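Uncharacterized protein (Bacteroides ovatus, PDB 3P02) is of unknown function but joins an N-terminal domain of the E-set clan to a beta-rich C-terminal domain of the BT_3044-like family. Local coordinates at residues 274-279 and 289-294; 11-16 and 53-58; 263-268 and 299-304; 25-30 and 147-152. All blocks are in the same frame, centred on the assembly; numbering follows the deposited sequence.

Interaction 1: 274-279 and 289-294; sequences FDFVDY and YNMKGG
M291 CB lies over one face of the F274 ring, set toward its rim, with F274 CZ 3.8 Å from M291 CB. Y289 CB takes one face of the F276 ring, 3.5 Å from F276 CE1. M291 CG reaches the same ring obliquely, 3.6 Å from F276 CE1. The F276 and Y289 rings also meet obliquely, their planes 33° apart. D278 CB sits at the edge of the Y289 ring, 3.7 Å from Y289 CE2. A water in the plane of that ring bonds to Y289 OH and donates to D278 OD2. D278 OD2 also meets R200 in a salt bridge and S281 in a hydrogen bond.

Both phenylalanines hold CG between the backbone N and the carbonyl carbon (chi1 62° in F274, 77° in F276), and both rings end closer to the partner strand than their CB atoms. M291 is a selenomethionine. Its SE lies 5.0 Å from the F274 ring centroid, and a similar oblique contact is made with F276. F178 of strand 176-178 packs on this same face and meets Y289 edge-to-face.

On the other face D275 and N290 meet through their polar ends. N290 ND2 donates to D275 OD1 at 2.9 Å, on the anti side but tilted out of the carboxylate plane. D275 OD2 turns to Y244, and D273 is a second partner of N290 ND2. Backbone bonds pair F274 with M291 and F276 with Y289. This is an antiparallel beta hairpin whose face with F274, F276, Y289 and M291 carries Met-aromatic contacts, within the large sheet of the C-terminal domain.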
# COMPACT_ATOMS: atom_id res chain seq x y z
N PHE A 274 3.21 -20.61 -15.44
CA PHE A 274 3.11 -21.55 -14.34
C PHE A 274 1.74 -22.13 -14.19
O PHE A 274 0.73 -21.43 -14.35
CB PHE A 274 3.55 -20.92 -12.99
CG PHE A 274 2.70 -19.75 -12.53
CD1 PHE A 274 1.55 -19.95 -11.76
CD2 PHE A 274 3.03 -18.45 -12.88
CE1 PHE A 274 0.76 -18.87 -11.33
CE2 PHE A 274 2.27 -17.37 -12.41
CZ PHE A 274 1.12 -17.59 -11.66
N ASP A 275 1.71 -23.39 -13.77
CA ASP A 275 0.48 -24.04 -13.37
C ASP A 275 0.23 -23.78 -11.89
O ASP A 275 1.18 -23.67 -11.11
CB ASP A 275 0.54 -25.57 -13.60
CG ASP A 275 0.53 -26.03 -15.03
OD1 ASP A 275 0.11 -25.23 -15.92
OD2 ASP A 275 0.85 -27.22 -15.27
N PHE A 276 -1.05 -23.76 -11.50
CA PHE A 276 -1.44 -23.67 -10.10
C PHE A 276 -2.84 -24.19 -10.00
O PHE A 276 -3.55 -24.29 -11.01
CB PHE A 276 -1.34 -22.25 -9.53
CG PHE A 276 -2.47 -21.36 -9.97
CD1 PHE A 276 -2.45 -20.74 -11.22
CD2 PHE A 276 -3.58 -21.16 -9.14
CE1 PHE A 276 -3.53 -19.98 -11.64
CE2 PHE A 276 -4.67 -20.42 -9.57
CZ PHE A 276 -4.64 -19.81 -10.81
N VAL A 277 -3.26 -24.50 -8.78
CA VAL A 277 -4.59 -25.03 -8.54
C VAL A 277 -5.41 -24.04 -7.72
O VAL A 277 -4.90 -23.50 -6.72
CB VAL A 277 -4.45 -26.40 -7.81
CG1 VAL A 277 -5.80 -26.95 -7.38
CG2 VAL A 277 -3.71 -27.42 -8.67
N ASP A 278 -6.67 -23.84 -8.10
CA ASP A 278 -7.62 -23.07 -7.33
C ASP A 278 -8.41 -24.13 -6.55
O ASP A 278 -9.23 -24.85 -7.15
CB ASP A 278 -8.51 -22.22 -8.24
CG ASP A 278 -9.60 -21.47 -7.48
OD1 ASP A 278 -9.93 -21.88 -6.32
OD2 ASP A 278 -10.13 -20.49 -8.04
N TYR A 279 -8.13 -24.28 -5.26
CA TYR A 279 -8.78 -25.33 -4.47
C TYR A 279 -9.82 -24.73 -3.50
O TYR A 279 -10.25 -25.41 -2.57
CB TYR A 279 -7.70 -26.15 -3.71
CG TYR A 279 -6.89 -25.33 -2.72
CD1 TYR A 279 -5.80 -24.57 -3.14
CD2 TYR A 279 -7.19 -25.35 -1.35
CE1 TYR A 279 -5.08 -23.79 -2.24
CE2 TYR A 279 -6.45 -24.61 -0.44
CZ TYR A 279 -5.38 -23.84 -0.89
OH TYR A 279 -4.66 -23.08 0.01
N TYR A 289 -5.33 -24.67 -13.16
CA TYR A 289 -5.11 -23.55 -14.05
C TYR A 289 -3.65 -23.36 -14.44
O TYR A 289 -2.75 -24.01 -13.91
CB TYR A 289 -5.56 -22.27 -13.33
CG TYR A 289 -7.06 -22.08 -13.19
CD1 TYR A 289 -7.87 -22.00 -14.32
CD2 TYR A 289 -7.63 -21.77 -11.96
CE1 TYR A 289 -9.23 -21.69 -14.23
CE2 TYR A 289 -8.99 -21.48 -11.85
CZ TYR A 289 -9.78 -21.40 -12.99
OH TYR A 289 -11.14 -21.18 -12.88
N ASN A 290 -3.44 -22.38 -15.30
CA ASN A 290 -2.12 -21.93 -15.74
C ASN A 290 -2.18 -20.44 -16.00
O ASN A 290 -3.20 -19.95 -16.50
CB ASN A 290 -1.71 -22.67 -17.03
CG ASN A 290 -0.41 -22.13 -17.63
OD1 ASN A 290 -0.40 -21.15 -18.40
ND2 ASN A 290 0.71 -22.77 -17.33
N MSE A 291 -1.11 -19.73 -15.67
CA MSE A 291 -1.00 -18.31 -16.04
C MSE A 291 0.24 -18.17 -16.89
O MSE A 291 1.30 -18.64 -16.48
CB MSE A 291 -0.93 -17.39 -14.80
CG MSE A 291 -2.22 -17.53 -13.97
SE MSE A 291 -2.40 -16.15 -12.67
CE MSE A 291 -2.97 -14.74 -13.79
N LYS A 292 0.10 -17.57 -18.07
CA LYS A 292 1.23 -17.43 -18.99
C LYS A 292 1.25 -16.07 -19.64
O LYS A 292 0.23 -15.58 -20.13
CB LYS A 292 1.16 -18.51 -20.10
CG LYS A 292 2.30 -18.49 -21.11
CD LYS A 292 2.24 -19.70 -22.06
CE LYS A 292 3.41 -19.72 -23.04
NZ LYS A 292 4.75 -19.89 -22.36
N GLY A 293 2.43 -15.51 -19.74
CA GLY A 293 2.53 -14.21 -20.41
C GLY A 293 3.48 -13.29 -19.69
O GLY A 293 4.56 -13.70 -19.26
N GLY A 294 3.06 -12.04 -19.57
CA GLY A 294 3.89 -11.04 -18.94
C GLY A 294 3.09 -9.94 -18.28
O GLY A 294 1.85 -9.96 -18.26
O HOH W 1 -11.73 -20.46 -10.36

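Interaction 2: 11-16 and 53-58; sequences QLISFK and DDRLVS
R55 and I13 slide past each other in opposite directions, and I13 CG1 lies over one face of the R55 guanidinium, 3.9 Å from R55 NH2. Bends at chi2 (-70°) and chi3 (-81°) set CD and NE of R55 so that the chain folds past I13 CD1. The guanidinium meets the chain at Q11 edge-on: R55 NH2 donates to Q11 O at 2.7 Å, in the guanidinium plane and on a lone pair of the carbonyl. R55 NH1 adds a weak bond to the same oxygen. The Q11 and L12 side chains cross R55 at about a right angle. I13 and V57 instead reach toward each other tip to tip, with I13 CD1 3.6 Å from V57 CG2.

Strands 13-15 and 55-58 belong to different sheets, so this contact joins two sheets, consistent with the layers of an immunoglobulin-like E-set sandwich. E130 of strand 122-130 forms a salt bridge with R55 NE. A leucine in place of R55 would probably leave Q11 O without this donor and the E130 carboxylate without its charged mate.

The Q11 carbonyl and the E130 carboxylate would both favour a charged guanidinium, and their bonds are likely to fix its plane.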
# COMPACT_ATOMS: atom_id res chain seq x y z
N GLN A 11 -11.87 26.39 18.81
CA GLN A 11 -10.75 27.01 19.52
C GLN A 11 -9.87 25.87 20.06
O GLN A 11 -8.84 26.09 20.69
CB GLN A 11 -11.18 28.02 20.61
CG GLN A 11 -12.17 27.52 21.66
CD GLN A 11 -11.57 26.86 22.89
OE1 GLN A 11 -10.37 26.95 23.18
NE2 GLN A 11 -12.43 26.20 23.66
N LEU A 12 -10.30 24.63 19.76
CA LEU A 12 -9.62 23.40 20.13
C LEU A 12 -8.74 22.92 18.98
O LEU A 12 -8.69 23.54 17.91
CB LEU A 12 -10.62 22.33 20.58
CG LEU A 12 -11.50 22.72 21.81
CD1 LEU A 12 -12.55 21.65 22.08
CD2 LEU A 12 -10.66 22.97 23.06
N ILE A 13 -8.02 21.84 19.23
CA ILE A 13 -7.00 21.36 18.30
C ILE A 13 -7.48 20.18 17.48
O ILE A 13 -8.25 19.36 17.96
CB ILE A 13 -5.76 21.04 19.15
CG1 ILE A 13 -5.30 22.35 19.89
CG2 ILE A 13 -4.62 20.45 18.32
CD1 ILE A 13 -4.53 22.13 21.02
N SER A 14 -7.05 20.11 16.21
CA SER A 14 -7.47 19.05 15.32
C SER A 14 -6.35 18.65 14.39
O SER A 14 -5.31 19.33 14.35
CB SER A 14 -8.67 19.52 14.50
OG SER A 14 -8.31 20.64 13.70
N PHE A 15 -6.60 17.61 13.58
CA PHE A 15 -5.66 17.22 12.55
C PHE A 15 -6.10 17.76 11.20
O PHE A 15 -7.31 17.90 10.95
CB PHE A 15 -5.52 15.70 12.45
CG PHE A 15 -4.81 15.05 13.60
CD1 PHE A 15 -3.51 15.42 13.94
CD2 PHE A 15 -5.45 14.08 14.36
CE1 PHE A 15 -2.85 14.80 15.00
CE2 PHE A 15 -4.77 13.43 15.40
CZ PHE A 15 -3.48 13.80 15.72
N LYS A 16 -5.12 18.02 10.32
CA LYS A 16 -5.39 18.57 9.01
C LYS A 16 -4.87 17.63 7.99
O LYS A 16 -3.67 17.63 7.66
CB LYS A 16 -4.74 19.97 8.86
N ASP A 53 -2.41 31.43 25.86
CA ASP A 53 -1.65 30.48 26.67
C ASP A 53 -1.05 29.35 25.85
O ASP A 53 -1.62 28.98 24.82
CB ASP A 53 -2.56 29.87 27.75
CG ASP A 53 -3.38 30.88 28.51
OD1 ASP A 53 -2.77 31.75 29.18
OD2 ASP A 53 -4.63 30.84 28.41
N ASP A 54 0.08 28.77 26.34
CA ASP A 54 0.70 27.60 25.69
C ASP A 54 -0.22 26.40 25.84
O ASP A 54 -0.88 26.24 26.88
CB ASP A 54 2.08 27.28 26.28
CG ASP A 54 3.21 28.22 25.88
OD1 ASP A 54 2.94 29.25 25.22
OD2 ASP A 54 4.36 27.93 26.26
N ARG A 55 -0.31 25.58 24.79
CA ARG A 55 -1.20 24.41 24.80
C ARG A 55 -0.39 23.16 24.98
O ARG A 55 0.55 22.95 24.21
CB ARG A 55 -2.00 24.30 23.47
CG ARG A 55 -2.70 25.59 22.98
CD ARG A 55 -3.88 26.03 23.84
NE ARG A 55 -5.08 25.27 23.49
CZ ARG A 55 -5.99 25.66 22.59
NH1 ARG A 55 -5.86 26.83 21.97
NH2 ARG A 55 -7.05 24.90 22.33
N LEU A 56 -0.73 22.31 25.96
CA LEU A 56 -0.07 21.01 26.09
C LEU A 56 -1.02 19.97 25.47
O LEU A 56 -2.11 19.68 25.97
CB LEU A 56 0.36 20.68 27.53
CG LEU A 56 1.21 19.40 27.71
CD1 LEU A 56 2.54 19.47 26.93
CD2 LEU A 56 1.50 19.14 29.18
N VAL A 57 -0.60 19.48 24.31
CA VAL A 57 -1.41 18.58 23.50
C VAL A 57 -0.97 17.15 23.68
O VAL A 57 0.23 16.90 23.78
CB VAL A 57 -1.24 19.04 22.02
CG1 VAL A 57 -2.23 18.34 21.13
CG2 VAL A 57 -1.43 20.56 21.90
N SER A 58 -1.95 16.22 23.75
CA SER A 58 -1.65 14.80 23.87
C SER A 58 -2.12 14.06 22.62
O SER A 58 -3.13 14.44 22.02
CB SER A 58 -2.26 14.18 25.12
OG SER A 58 -3.63 13.86 24.98

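Interaction 3: 263-268 and 299-304; sequences KHTYIV and RDLDTR
R299 O is gripped from two sources. T265 N donates to R299 O at 2.9 Å, and a water donates to R299 O at 2.8 Å. That water also bonds to H264 ND1. H264 ND1 donates to D300 OD1 at 2.8 Å, and the bond is bent, 134° at the hydrogen. D300 OD1 lies near the plane of the imidazole, but the nitrogen comes from above the carboxylate plane. The two side chains lie side by side, ring and carboxylate planes 72° apart. The H264 NE2 partner is D256. A phenylalanine in place of H264 would probably leave the D300 and D256 carboxylates without their shared partner.

On the other face, L301 CD1 lies 3.8 Å from T265 OG1, which bonds to S253. K263 CB meets T303 CG2 at 3.6 Å. The backbones form hydrogen-bonded antiparallel pairs at K263 with L301 and at T265 with R299. R304 grips D302 side-on in a salt bridge.

Strand 262-278 runs between strands 242-255 and 287-302, and the sheet continues to strand 166-170. Of the tail, D313 bonds D300 through the backbone and S314 O meets R299 NH1. R299 NH2 bonds S158 O and E156 O.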
# COMPACT_ATOMS: atom_id res chain seq x y z
N LYS A 263 9.40 12.15 -16.29
CA LYS A 263 10.09 10.92 -16.64
C LYS A 263 9.10 9.78 -16.85
O LYS A 263 8.20 9.60 -16.04
CB LYS A 263 11.08 10.54 -15.51
CG LYS A 263 11.88 9.25 -15.80
CD LYS A 263 13.17 9.20 -14.98
CE LYS A 263 12.94 8.77 -13.56
NZ LYS A 263 14.22 8.62 -12.80
N HIS A 264 9.27 9.02 -17.93
CA HIS A 264 8.51 7.79 -18.15
C HIS A 264 9.43 6.65 -17.80
O HIS A 264 10.54 6.58 -18.34
CB HIS A 264 8.04 7.67 -19.60
CG HIS A 264 7.13 8.78 -20.01
ND1 HIS A 264 5.85 8.88 -19.52
CD2 HIS A 264 7.37 9.80 -20.85
CE1 HIS A 264 5.34 9.96 -20.09
NE2 HIS A 264 6.22 10.55 -20.89
N THR A 265 9.02 5.81 -16.83
CA THR A 265 9.79 4.64 -16.43
C THR A 265 8.99 3.40 -16.76
O THR A 265 7.84 3.26 -16.31
CB THR A 265 10.19 4.71 -14.96
OG1 THR A 265 11.12 5.79 -14.81
CG2 THR A 265 10.85 3.40 -14.48
N TYR A 266 9.61 2.47 -17.52
CA TYR A 266 8.94 1.24 -17.94
C TYR A 266 9.61 0.02 -17.37
O TYR A 266 10.84 -0.07 -17.36
CB TYR A 266 8.97 1.13 -19.49
CG TYR A 266 8.58 2.40 -20.21
CD1 TYR A 266 7.25 2.79 -20.30
CD2 TYR A 266 9.55 3.21 -20.81
CE1 TYR A 266 6.89 3.97 -20.97
CE2 TYR A 266 9.20 4.37 -21.49
CZ TYR A 266 7.86 4.74 -21.58
OH TYR A 266 7.54 5.90 -22.24
N ILE A 267 8.79 -0.90 -16.83
CA ILE A 267 9.28 -2.20 -16.38
C ILE A 267 8.45 -3.21 -17.12
O ILE A 267 7.21 -3.15 -17.04
CB ILE A 267 9.26 -2.42 -14.85
CG1 ILE A 267 10.09 -1.33 -14.16
CG2 ILE A 267 9.84 -3.83 -14.51
CD1 ILE A 267 9.92 -1.33 -12.63
N VAL A 268 9.09 -4.12 -17.84
CA VAL A 268 8.34 -5.13 -18.57
C VAL A 268 8.85 -6.48 -18.12
O VAL A 268 10.05 -6.74 -18.19
CB VAL A 268 8.41 -4.97 -20.11
CG1 VAL A 268 7.58 -6.05 -20.80
CG2 VAL A 268 7.94 -3.57 -20.54
N ARG A 299 5.28 4.13 -15.61
CA ARG A 299 5.16 5.18 -14.61
C ARG A 299 5.42 6.55 -15.21
O ARG A 299 6.33 6.68 -16.02
CB ARG A 299 6.18 4.98 -13.47
CG ARG A 299 6.35 3.56 -12.91
CD ARG A 299 7.14 3.63 -11.62
NE ARG A 299 7.49 2.30 -11.08
CZ ARG A 299 6.66 1.49 -10.42
NH1 ARG A 299 5.38 1.82 -10.28
NH2 ARG A 299 7.08 0.31 -9.96
N ASP A 300 4.65 7.55 -14.79
CA ASP A 300 4.84 8.96 -15.10
C ASP A 300 5.29 9.60 -13.81
O ASP A 300 4.57 9.54 -12.81
CB ASP A 300 3.54 9.61 -15.59
CG ASP A 300 3.13 9.22 -17.00
OD1 ASP A 300 3.86 8.44 -17.64
OD2 ASP A 300 2.06 9.67 -17.44
N LEU A 301 6.52 10.11 -13.80
CA LEU A 301 7.09 10.66 -12.59
C LEU A 301 7.50 12.09 -12.80
O LEU A 301 8.26 12.40 -13.73
CB LEU A 301 8.32 9.83 -12.18
CG LEU A 301 8.08 8.33 -11.93
CD1 LEU A 301 9.41 7.56 -11.96
CD2 LEU A 301 7.33 8.11 -10.61
N ASP A 302 7.01 12.96 -11.93
CA ASP A 302 7.41 14.36 -11.99
C ASP A 302 8.72 14.43 -11.23
O ASP A 302 8.73 14.34 -10.00
CB ASP A 302 6.32 15.26 -11.40
CG ASP A 302 6.64 16.75 -11.44
OD1 ASP A 302 7.85 17.09 -11.54
OD2 ASP A 302 5.69 17.56 -11.29
N THR A 303 9.84 14.58 -11.98
CA THR A 303 11.17 14.54 -11.36
C THR A 303 11.45 15.74 -10.44
O THR A 303 12.51 15.78 -9.81
CB THR A 303 12.26 14.45 -12.43
OG1 THR A 303 12.23 15.64 -13.19
CG2 THR A 303 12.11 13.23 -13.34
N ARG A 304 10.52 16.71 -10.36
CA ARG A 304 10.69 17.89 -9.50
C ARG A 304 10.14 17.65 -8.12
O ARG A 304 10.33 18.49 -7.24
CB ARG A 304 9.96 19.10 -10.11
CG ARG A 304 10.45 19.46 -11.51
CD ARG A 304 9.55 20.40 -12.26
NE ARG A 304 8.17 19.91 -12.30
CZ ARG A 304 7.15 20.55 -12.86
NH1 ARG A 304 7.36 21.69 -13.51
NH2 ARG A 304 5.91 20.06 -12.76
O HOH W 2 5.51 6.15 -18.68

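Interaction 4: 25-30 and 147-152; sequences TDVHVR and AVLRPI
L149 meets T25 and V27 with its CB and CD2. Its CB lies 4.0 Å from V27 CG2 and 4.1 Å from T25 O. CG, anti to the carbonyl carbon (chi1 -51°), leads on to CD2, which reaches T25. At this tip, L149 CD2 lies 3.9 Å from T25 CB and also touches T25 CG2. The T25 and L149 side chains run side by side, pointing the same way. Y39 of strand 36-45 packs against T25, V27 and L149 on this face.

The two strands are parallel, whereas strand 146-154 pairs antiparallel with strand 122-130. This recalls the parallel A'-G pairing of immunoglobulin-like folds, consistent with the E-set clan. Five backbone bonds hold it. T25 N donates to V148 O at 2.8 Å, T25 O accepts from R150 N, and V27 and V29 continue the ladder with R150 and I152. P151 stands opposite V27 but has no N-H, and the donors to strand 25-30 come from R150 and I152.

On the other face, I152 CB lies at the edge of the H28 ring, 3.9 Å from H28 CD2. D26 runs beside R150, its OD1 3.8 Å from R150 CB. The charged ends do not touch: D26 OD1 is 5.3 Å from R150 NE in one of two conformers of R150. H28 stacks on W317 and bonds to E308 O, while R30 forms a salt bridge with D307, tying the strand to the C-terminal tail.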
# COMPACT_ATOMS: atom_id res chain seq x y z
N THR A 25 -5.74 8.32 5.48
CA THR A 25 -4.69 9.09 4.81
C THR A 25 -3.56 8.12 4.50
O THR A 25 -3.03 7.48 5.41
CB THR A 25 -4.21 10.26 5.67
OG1 THR A 25 -5.27 11.20 5.78
CG2 THR A 25 -2.97 10.94 5.07
N ASP A 26 -3.19 8.01 3.22
CA ASP A 26 -2.12 7.11 2.83
C ASP A 26 -0.77 7.74 3.10
O ASP A 26 -0.57 8.93 2.86
CB ASP A 26 -2.21 6.76 1.33
CG ASP A 26 -3.43 5.95 0.95
OD1 ASP A 26 -4.06 5.34 1.86
OD2 ASP A 26 -3.73 5.88 -0.26
N VAL A 27 0.15 6.92 3.63
CA VAL A 27 1.51 7.35 3.95
C VAL A 27 2.43 6.50 3.09
O VAL A 27 2.51 5.30 3.28
CB VAL A 27 1.81 7.19 5.48
CG1 VAL A 27 3.27 7.52 5.78
CG2 VAL A 27 0.89 8.10 6.31
N HIS A 28 3.11 7.13 2.13
CA HIS A 28 3.92 6.39 1.18
C HIS A 28 5.30 6.12 1.73
O HIS A 28 6.06 7.05 2.01
CB HIS A 28 4.01 7.19 -0.13
CG HIS A 28 2.67 7.49 -0.72
ND1 HIS A 28 2.42 8.71 -1.32
CD2 HIS A 28 1.55 6.73 -0.77
CE1 HIS A 28 1.17 8.64 -1.74
NE2 HIS A 28 0.60 7.47 -1.41
N VAL A 29 5.64 4.83 1.89
CA VAL A 29 6.91 4.45 2.53
C VAL A 29 7.75 3.59 1.58
O VAL A 29 7.37 2.45 1.28
CB VAL A 29 6.68 3.71 3.89
CG1 VAL A 29 8.03 3.40 4.56
CG2 VAL A 29 5.79 4.55 4.84
N ARG A 30 8.95 4.09 1.21
CA ARG A 30 9.84 3.29 0.37
C ARG A 30 10.51 2.17 1.15
O ARG A 30 11.10 2.42 2.20
CB ARG A 30 10.94 4.14 -0.29
CG ARG A 30 11.78 3.26 -1.23
CD ARG A 30 12.84 4.02 -1.95
NE ARG A 30 12.32 4.74 -3.12
CZ ARG A 30 12.18 4.24 -4.34
NH1 ARG A 30 12.34 2.93 -4.55
NH2 ARG A 30 11.78 5.01 -5.33
N ALA A 147 -7.19 11.09 13.16
CA ALA A 147 -6.64 10.79 11.84
C ALA A 147 -6.34 9.29 11.76
O ALA A 147 -5.94 8.68 12.77
CB ALA A 147 -5.35 11.59 11.63
N VAL A 148 -6.58 8.67 10.60
CA VAL A 148 -6.27 7.25 10.44
C VAL A 148 -5.24 7.15 9.32
O VAL A 148 -5.55 7.52 8.18
CB VAL A 148 -7.49 6.38 10.16
CG1 VAL A 148 -7.06 4.91 10.03
CG2 VAL A 148 -8.53 6.54 11.26
N LEU A 149 -4.03 6.66 9.63
CA LEU A 149 -2.96 6.61 8.65
C LEU A 149 -2.75 5.20 8.16
O LEU A 149 -2.62 4.28 8.98
CB LEU A 149 -1.65 7.14 9.24
CG LEU A 149 -1.73 8.51 9.94
CD1 LEU A 149 -0.36 8.85 10.50
CD2 LEU A 149 -2.17 9.61 8.93
N ARG A 150 -2.69 5.03 6.82
CA ARG A 150 -2.48 3.73 6.18
C ARG A 150 -1.11 3.71 5.52
O ARG A 150 -0.95 4.40 4.51
CB ARG A 150 -3.57 3.48 5.13
CG ARG A 150 -3.91 2.01 5.00
CD ARG A 150 -4.13 1.58 3.58
NE ARG A 150 -3.44 0.32 3.32
CZ ARG A 150 -3.65 -0.45 2.26
NH1 ARG A 150 -4.56 -0.11 1.36
NH2 ARG A 150 -2.97 -1.57 2.10
N PRO A 151 -0.11 2.93 6.01
CA PRO A 151 1.17 2.89 5.28
C PRO A 151 1.03 2.13 3.96
O PRO A 151 0.42 1.04 3.90
CB PRO A 151 2.14 2.18 6.22
CG PRO A 151 1.26 1.37 7.16
CD PRO A 151 -0.09 2.05 7.21
N ILE A 152 1.59 2.71 2.88
CA ILE A 152 1.63 2.12 1.54
C ILE A 152 3.09 1.88 1.20
O ILE A 152 3.80 2.85 0.97
CB ILE A 152 0.94 3.06 0.49
CG1 ILE A 152 -0.51 3.39 0.88
CG2 ILE A 152 1.01 2.48 -0.95
CD1 ILE A 152 -1.45 2.14 1.06
O HOH W 3 -6.73 10.84 8.23

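In the fold
Interactions 1 and 3 belong to one long hairpin, strands 262-278 and 287-302. Interaction 1 lies near its turn and interaction 3 near its open end. Their centres are about 30 Å apart. Interaction 4 adds strand 146-154 to the N-terminal sheets and touches interaction 2: F15 CD2 lies 3.7 Å from A147 N. The centre of interaction 4 is about 8 Å from that of the chain, and its nearest atoms are about 7 Å from those of interaction 3. It probably lies close to the domain junction. Interactions 1 and 2 are on opposite sides of the chain's centre, centres about 55 Å apart. No active site is known. A bound 1,2-ethanediol, probably from the crystallisation liquor, lies about 4 Å from the D278 side chain.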